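Local coordinates for protein signal recognition particle receptor FtsY (Sulfolobus acidocaldarius, PDB 5L3S) that serves as the receptor of the signal recognition particle, pairing a helical bundle domain with a P-loop GTPase domain of the SRP54 type, at residues D38-Y41 with E42-E45; D200-E203 with E204-V208. All blocks are in the same frame, centred on the assembly; numbering follows the deposited sequence.

Contact 1 (D38-Y41 with E42-E45)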
loop_
_atom_site.group_PDB
_atom_site.type_symbol
_atom_site.label_atom_id
_atom_site.label_comp_id
_atom_site.label_asym_id
_atom_site.label_seq_id
_atom_site.Cartn_x
_atom_site.Cartn_y
_atom_site.Cartn_z
ATOM N N ASP B 38 6.451 7.016 8.473
ATOM C CA ASP B 38 5.577 7.414 7.382
ATOM C C ASP B 38 4.680 8.622 7.692
ATOM O O ASP B 38 3.580 8.755 7.153
ATOM C CB ASP B 38 4.765 6.204 6.879
ATOM C CG ASP B 38 5.658 5.156 6.219
ATOM O OD1 ASP B 38 6.367 5.521 5.259
ATOM O OD2 ASP B 38 5.700 3.994 6.693
ATOM N N VAL B 39 5.153 9.529 8.540
ATOM C CA VAL B 39 4.564 10.857 8.536
ATOM C C VAL B 39 5.235 11.577 7.378
ATOM O O VAL B 39 6.460 11.648 7.327
ATOM C CB VAL B 39 4.834 11.617 9.849
ATOM C CG1 VAL B 39 4.152 12.964 9.810
ATOM C CG2 VAL B 39 4.367 10.795 11.024
ATOM N N SER B 40 4.449 12.097 6.442
ATOM C CA SER B 40 5.028 12.680 5.232
ATOM C C SER B 40 5.962 13.839 5.556
ATOM O O SER B 40 5.863 14.440 6.627
ATOM C CB SER B 40 3.935 13.142 4.271
ATOM O OG SER B 40 3.450 14.419 4.644
ATOM N N TYR B 41 6.866 14.142 4.624
ATOM C CA TYR B 41 7.912 15.136 4.836
ATOM C C TYR B 41 7.331 16.495 5.213
ATOM O O TYR B 41 7.790 17.151 6.162
ATOM C CB TYR B 41 8.775 15.286 3.576
ATOM C CG TYR B 41 10.046 16.079 3.793
ATOM C CD1 TYR B 41 11.269 15.438 3.950
ATOM C CD2 TYR B 41 10.023 17.473 3.851
ATOM C CE1 TYR B 41 12.441 16.168 4.155
ATOM C CE2 TYR B 41 11.178 18.203 4.056
ATOM C CZ TYR B 41 12.382 17.549 4.208
ATOM O OH TYR B 41 13.526 18.285 4.411
ATOM N N GLU B 42 6.323 16.911 4.452
ATOM C CA GLU B 42 5.723 18.230 4.610
ATOM C C GLU B 42 5.013 18.396 5.968
ATOM O O GLU B 42 5.079 19.454 6.587
ATOM C CB GLU B 42 4.764 18.503 3.444
ATOM C CG GLU B 42 5.433 18.516 2.049
ATOM C CD GLU B 42 5.767 17.120 1.484
ATOM O OE1 GLU B 42 5.163 16.111 1.913
ATOM O OE2 GLU B 42 6.649 17.038 0.598
ATOM N N VAL B 43 4.341 17.345 6.424
ATOM C CA VAL B 43 3.654 17.377 7.711
ATOM C C VAL B 43 4.658 17.310 8.865
ATOM O O VAL B 43 4.524 18.021 9.862
ATOM C CB VAL B 43 2.627 16.229 7.814
ATOM C CG1 VAL B 43 2.057 16.117 9.231
ATOM C CG2 VAL B 43 1.523 16.451 6.798
ATOM N N THR B 44 5.663 16.456 8.716
ATOM C CA THR B 44 6.761 16.370 9.683
ATOM C C THR B 44 7.421 17.724 9.905
ATOM O O THR B 44 7.643 18.141 11.046
ATOM C CB THR B 44 7.793 15.329 9.229
ATOM O OG1 THR B 44 7.239 14.023 9.413
ATOM C CG2 THR B 44 9.084 15.433 10.031
ATOM N N GLU B 45 7.725 18.422 8.817
ATOM C CA GLU B 45 8.325 19.749 8.932
ATOM C C GLU B 45 7.437 20.748 9.696
ATOM O O GLU B 45 7.917 21.476 10.573
ATOM C CB GLU B 45 8.685 20.302 7.559
ATOM C CG GLU B 45 9.410 21.637 7.627
ATOM C CD GLU B 45 10.049 22.026 6.309
ATOM O OE1 GLU B 45 9.907 21.262 5.326
ATOM O OE2 GLU B 45 10.693 23.099 6.263
HETATM O O HOH W 1 2.842 15.415 1.934
#

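Contact 2 (D200-E203 with E204-V208). Unlike the reference sequence in segment 204-208: K207 (reference Arg).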
loop_
_atom_site.group_PDB
_atom_site.type_symbol
_atom_site.label_atom_id
_atom_site.label_comp_id
_atom_site.label_asym_id
_atom_site.label_seq_id
_atom_site.Cartn_x
_atom_site.Cartn_y
_atom_site.Cartn_z
ATOM N N ASP B 200 -13.601 8.978 -14.465
ATOM C CA ASP B 200 -14.740 8.132 -14.809
ATOM C C ASP B 200 -15.162 7.279 -13.621
ATOM O O ASP B 200 -16.348 7.179 -13.322
ATOM C CB ASP B 200 -14.413 7.223 -15.997
ATOM C CG ASP B 200 -14.320 7.979 -17.313
ATOM O OD1 ASP B 200 -14.873 9.098 -17.408
ATOM O OD2 ASP B 200 -13.703 7.438 -18.260
ATOM N N LEU B 201 -14.195 6.664 -12.941
ATOM C CA LEU B 201 -14.522 5.816 -11.795
ATOM C C LEU B 201 -14.934 6.621 -10.558
ATOM O O LEU B 201 -15.765 6.160 -9.766
ATOM C CB LEU B 201 -13.383 4.842 -11.466
ATOM C CG LEU B 201 -13.142 3.692 -12.458
ATOM C CD1 LEU B 201 -12.214 2.657 -11.844
ATOM C CD2 LEU B 201 -14.459 3.024 -12.955
ATOM N N VAL B 202 -14.366 7.814 -10.396
ATOM C CA VAL B 202 -14.816 8.723 -9.341
ATOM C C VAL B 202 -16.280 9.092 -9.580
ATOM O O VAL B 202 -17.089 9.128 -8.647
ATOM C CB VAL B 202 -13.947 10.005 -9.252
ATOM C CG1 VAL B 202 -14.672 11.093 -8.478
ATOM C CG2 VAL B 202 -12.609 9.693 -8.608
ATOM N N GLU B 203 -16.627 9.347 -10.839
ATOM C CA GLU B 203 -18.026 9.588 -11.187
ATOM C C GLU B 203 -18.905 8.361 -10.893
ATOM O O GLU B 203 -20.014 8.503 -10.374
ATOM C CB GLU B 203 -18.161 10.038 -12.646
ATOM C CG GLU B 203 -19.599 10.226 -13.117
ATOM C CD GLU B 203 -20.386 11.206 -12.256
ATOM O OE1 GLU B 203 -19.787 12.176 -11.738
ATOM O OE2 GLU B 203 -21.608 11.004 -12.098
ATOM N N GLU B 204 -18.414 7.160 -11.203
ATOM C CA GLU B 204 -19.171 5.941 -10.870
ATOM C C GLU B 204 -19.472 5.851 -9.371
ATOM O O GLU B 204 -20.561 5.447 -8.960
ATOM C CB GLU B 204 -18.458 4.671 -11.352
ATOM C CG GLU B 204 -18.561 4.473 -12.856
ATOM C CD GLU B 204 -18.090 3.100 -13.324
ATOM O OE1 GLU B 204 -18.151 2.127 -12.537
ATOM O OE2 GLU B 204 -17.664 2.998 -14.494
ATOM N N LEU B 205 -18.501 6.236 -8.554
ATOM C CA LEU B 205 -18.680 6.207 -7.110
ATOM C C LEU B 205 -19.700 7.242 -6.656
ATOM O O LEU B 205 -20.569 6.934 -5.858
ATOM C CB LEU B 205 -17.342 6.438 -6.405
ATOM C CG LEU B 205 -17.360 6.507 -4.881
ATOM C CD1 LEU B 205 -17.896 5.214 -4.294
ATOM C CD2 LEU B 205 -15.935 6.753 -4.402
ATOM N N LYS B 206 -19.583 8.463 -7.175
ATOM C CA LYS B 206 -20.503 9.547 -6.846
ATOM C C LYS B 206 -21.930 9.191 -7.227
ATOM O O LYS B 206 -22.889 9.617 -6.590
ATOM C CB LYS B 206 -20.073 10.845 -7.538
ATOM C CG LYS B 206 -18.745 11.395 -7.029
ATOM C CD LYS B 206 -18.283 12.585 -7.850
ATOM C CE LYS B 206 -19.190 13.776 -7.651
ATOM N NZ LYS B 206 -18.898 14.844 -8.647
ATOM N N LYS B 207 -22.058 8.397 -8.273
ATOM C CA LYS B 207 -23.347 7.878 -8.680
ATOM C C LYS B 207 -23.923 6.883 -7.654
ATOM O O LYS B 207 -25.129 6.876 -7.385
ATOM C CB LYS B 207 -23.200 7.244 -10.066
ATOM C CG LYS B 207 -24.458 6.678 -10.642
ATOM C CD LYS B 207 -24.218 6.318 -12.101
ATOM C CE LYS B 207 -25.349 5.487 -12.624
ATOM N NZ LYS B 207 -25.149 4.038 -12.278
ATOM N N VAL B 208 -23.075 6.035 -7.085
ATOM C CA VAL B 208 -23.543 5.143 -6.023
ATOM C C VAL B 208 -23.945 5.958 -4.779
ATOM O O VAL B 208 -24.951 5.668 -4.127
ATOM C CB VAL B 208 -22.482 4.088 -5.651
ATOM C CG1 VAL B 208 -22.946 3.255 -4.465
ATOM C CG2 VAL B 208 -22.171 3.189 -6.847
#

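Contact 1 (D38-Y41 with E42-E45)
S40 and T44 meet through one carbonyl oxygen that takes two bonds from a single residue. T44 N reaches S40 O at 2.9 Å in a nearly straight bond (168° at the hydrogen), approaching almost along the C=O direction. The hydroxyl T44 OG1 gives a second, longer bond of 3.1 Å to S40 O, coming from above the carbonyl plane. With OG1 opposite the carbonyl carbon and next to its own backbone N (chi1 -73°), the hydroxyl can turn back toward the preceding turn, where it also comes within 3.3 Å of V39 CG1. That valine uses the same methyl against the next turn: V39 CG1 packs at 3.8 Å on V43 CG1, the two side chains crossing at about a right angle. On the outer side, E45 N bonds Y41 O at 2.9 Å, and the extended E45 chain brings its carboxylate to the edge of the tyrosine ring. There E45 OE1 lies 3.5 Å from Y41 CE2, with the carboxylate plane turned 81° from the ring. The two backbone bonds, T44 N to S40 O and E45 N to Y41 O, open helix 41-55, with S40 as its N-cap, in the helical bundle domain. The turn before it closes helix 20-36 by a Schellman motif in which V39 N returns to L34 O and D38 N to L35 O. S40 OG rests 3.5 Å from V43 CG2 and bonds a water at 3.0 Å; that water also approaches E42 OE1, but so closely that the bond is doubtful. Further out, T44 packs on R31, L34 and L35 of helix 20-36, while V39 and V43 reach S261 of helix 258-266. L230 of helix 228-239 touches both S40 and V43, and D38 OD1 hydrogen-bonds the backbone of the other protein chain.

Contact 2 (D200-E203 with E204-V208)
L201 and E204 both place CG opposite their carbonyl carbons (chi1 -71° and -75°), and the two side chains therefore run side by side in the same direction. They lie on helix 199-212, an α-helix packed against the mostly parallel β-sheet of the P-loop NTPase fold. L201 CD2 sits over the face of the E204 carboxylate, 3.6 Å from OE2, so the contact is apolar carbon against a flat polar group. Next to this pair, V202 CG1 meets K206 CD at 4.0 Å, the side chains crossing at a slant, and K206 CG passes 3.2 Å from V202 O. A bend at chi3 (68°) turns the lysine tip so that K206 NZ is 4.2 Å from E203 OE1, too far for a salt bridge although the charges are opposite. The other carboxylate oxygen, E203 OE2, pairs with R210 in a salt bridge. Beneath these side chains the i to i+4 backbone bonds are regular, K206 N to V202 O measuring 3.0 Å. L205 faces inward against I105 and F107 of strand 102-107, V208 adds a contact to I105, and L201 touches an acidic side chain of the other protein chain. L201 O, besides accepting from L205 N at 3.0 Å, also takes a hydrogen bond from R194 NH1.

Both contacts are local, but contact 1 is a helix start and contact 2 a helix interior. In contact 1 the chain leaves one helix and enters the next, and a hydroxyl shares a carbonyl with a backbone amide; in contact 2 the bonds across it are purely main-chain, and carboxylates and lysines line the outer face. Each is partly buried: V39, S40, V43 and T44 are enclosed in the first, V202 and L205 in the second. Contact 1 belongs to the helical bundle domain and touches helices 228-239 and 258-266, whereas contact 2 packs on strand 102-107 in the GTPase domain. Their centres lie about 31 Å apart and their nearest atoms about 21 Å apart, so the two do not touch.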